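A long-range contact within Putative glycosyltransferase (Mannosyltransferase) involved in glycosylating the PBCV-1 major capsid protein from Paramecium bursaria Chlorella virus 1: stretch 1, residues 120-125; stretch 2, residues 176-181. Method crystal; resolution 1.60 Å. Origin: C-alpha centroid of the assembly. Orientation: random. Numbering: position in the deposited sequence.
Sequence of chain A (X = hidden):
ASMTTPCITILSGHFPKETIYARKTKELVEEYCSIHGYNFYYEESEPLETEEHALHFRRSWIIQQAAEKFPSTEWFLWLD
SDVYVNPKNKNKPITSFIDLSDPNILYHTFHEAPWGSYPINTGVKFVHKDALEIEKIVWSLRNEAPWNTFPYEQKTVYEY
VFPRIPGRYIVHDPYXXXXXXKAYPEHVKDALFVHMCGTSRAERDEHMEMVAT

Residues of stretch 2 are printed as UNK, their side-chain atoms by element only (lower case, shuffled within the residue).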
# COMPACT_ATOMS: atom_id res chain seq x y z
N ILE A 120 8.21 -10.04 -0.24
CA ILE A 120 6.97 -9.28 -0.46
C ILE A 120 7.30 -7.82 -0.72
O ILE A 120 8.35 -7.31 -0.28
CB ILE A 120 5.95 -9.41 0.73
CG1 ILE A 120 6.55 -8.91 2.05
CG2 ILE A 120 5.48 -10.84 0.88
CD1 ILE A 120 5.55 -8.81 3.22
N ASN A 121 6.40 -7.15 -1.44
CA ASN A 121 6.51 -5.71 -1.62
C ASN A 121 5.27 -5.06 -1.03
O ASN A 121 4.16 -5.28 -1.54
CB ASN A 121 6.66 -5.39 -3.10
CG ASN A 121 6.77 -3.91 -3.37
OD1 ASN A 121 5.84 -3.14 -3.07
ND2 ASN A 121 7.87 -3.51 -4.00
N THR A 122 5.45 -4.27 0.04
CA THR A 122 4.31 -3.76 0.79
C THR A 122 3.86 -2.37 0.34
O THR A 122 3.15 -1.67 1.07
CB THR A 122 4.58 -3.75 2.32
OG1 THR A 122 5.81 -3.07 2.58
CG2 THR A 122 4.62 -5.19 2.88
N GLY A 123 4.23 -2.00 -0.89
CA GLY A 123 3.74 -0.76 -1.51
C GLY A 123 2.23 -0.80 -1.70
O GLY A 123 1.57 0.24 -1.83
N VAL A 124 1.69 -2.02 -1.74
CA VAL A 124 0.24 -2.29 -1.74
C VAL A 124 0.02 -3.38 -0.70
O VAL A 124 0.64 -4.44 -0.79
CB VAL A 124 -0.26 -2.82 -3.11
CG1 VAL A 124 -1.75 -3.08 -3.05
CG2 VAL A 124 0.04 -1.79 -4.22
N LYS A 125 -0.83 -3.12 0.30
CA LYS A 125 -0.97 -4.03 1.44
C LYS A 125 -2.38 -3.92 1.99
O LYS A 125 -2.82 -2.83 2.37
CB LYS A 125 0.04 -3.65 2.54
CG LYS A 125 -0.03 -4.49 3.80
CD LYS A 125 0.99 -4.04 4.87
CE LYS A 125 0.62 -2.70 5.50
NZ LYS A 125 1.42 -2.48 6.79
N UNK A 176 -1.61 -7.69 -11.14
CA UNK A 176 -2.71 -6.73 -11.22
C UNK A 176 -2.78 -5.77 -10.04
O UNK A 176 -3.26 -4.64 -10.21
o UNK A 176 -4.29 -8.26 -10.22
c UNK A 176 -4.16 -8.23 -12.65
c UNK A 176 -4.08 -7.41 -11.35
N UNK A 177 -2.33 -6.21 -8.85
CA UNK A 177 -2.53 -5.41 -7.64
C UNK A 177 -1.28 -4.71 -7.06
O UNK A 177 -1.39 -3.86 -6.19
c UNK A 177 -4.70 -6.55 -6.94
c UNK A 177 -5.24 -7.64 -6.04
c UNK A 177 -3.25 -6.20 -6.55
c UNK A 177 -5.64 -5.33 -6.91
N UNK A 178 -0.10 -5.09 -7.55
CA UNK A 178 1.12 -4.36 -7.16
C UNK A 178 2.05 -4.44 -8.36
O UNK A 178 3.12 -5.04 -8.32
n UNK A 178 3.25 -4.37 -4.07
o UNK A 178 3.28 -3.09 -5.93
c UNK A 178 2.83 -4.06 -5.31
c UNK A 178 1.74 -4.95 -5.90
N UNK A 179 1.58 -3.85 -9.47
CA UNK A 179 2.23 -4.05 -10.74
C UNK A 179 3.38 -3.06 -10.92
O UNK A 179 3.20 -1.95 -11.44
c UNK A 179 1.21 -3.96 -11.88
s UNK A 179 1.97 -4.43 -13.45
N UNK A 180 4.55 -3.47 -10.44
CA UNK A 180 5.77 -2.67 -10.53
C UNK A 180 6.10 -2.38 -12.00
O UNK A 180 6.21 -3.30 -12.82
c UNK A 180 6.65 -3.45 -8.29
c UNK A 180 7.63 -4.31 -7.51
c UNK A 180 6.94 -3.38 -9.81
c UNK A 180 8.26 -2.66 -10.08
N UNK A 181 6.20 -1.09 -12.34
CA UNK A 181 6.27 -0.70 -13.75
C UNK A 181 7.49 -1.24 -14.47
O UNK A 181 7.37 -1.78 -15.56
c UNK A 181 7.01 1.54 -12.94
c UNK A 181 6.61 1.21 -15.36
c UNK A 181 6.18 0.82 -13.95

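Position 176 has three side-chain atoms, two carbons and one oxygen. The first carbon carries both the oxygen and the second carbon. That is a threonine, T176. It lies out of reach of stretch 1 and buries no surface against it.

Position 177 has four side-chain carbons in a chain that forks at the second. The side chain comes no nearer to stretch 1 than 4.9 Å, from CB to CG1 of V124, and its CA-to-CB bond points sideways. The backbone makes the contact instead: the carbonyl O of 177 lies 3.2 Å from CG2 of V124. The fork at the second carbon identifies leucine, L177. Its carbonyl O is buried here and finds no hydrogen-bond partner anywhere in the model.

Position 178 has two side-chain carbons, the second carrying one oxygen and one nitrogen. This is a short carboxamide, and its CA-to-CB bond points toward stretch 1. The nitrogen lies 3.0 Å from OD1 of N121. A carboxamide on a single CB carbon means asparagine, N178. The bond from N178 ND2 to N121 OD1 is a hydrogen bond, with an angle of 159° at the hydrogen. N178 ND2 is even nearer to the backbone O of N121, at 2.8 Å, but the angle is too poor for a hydrogen bond. N178 OD1 is satisfied elsewhere in the structure.

Position 179 has one carbon followed by one sulfur. Its CA-to-CB bond points away from stretch 1, and it makes no contact there. It is a cysteine, C179.

Position 180 has four side-chain carbons, forked at the first, with one arm two carbons long. The bond to CB runs sideways, but the end of the side chain comes nearer. The end carbon of the long arm lies 3.6 Å from ND2 of N121. This is isoleucine, I180, and that carbon is CD1.

Position 181 has three side-chain carbons, the first carrying the other two. It is out of reach of stretch 1. It is a valine, V181.

The contact is small, burying 234 Å² over both sides, and N178 contributes the most area. Its single hydrogen bond to N121 is the polar link between the stretches. N121 OD1 also accepts a hydrogen bond from the backbone N of G123, at 2.9 Å, so one oxygen ties its own stretch together and receives N178. Beside this link, V124 packs its CG2 3.8 Å from CG of N178, and I180 meets the amide end of N121. Packing thus accompanies one well-aimed hydrogen bond between side-chain amides.

Stretch 2 176-181: TLNCIV
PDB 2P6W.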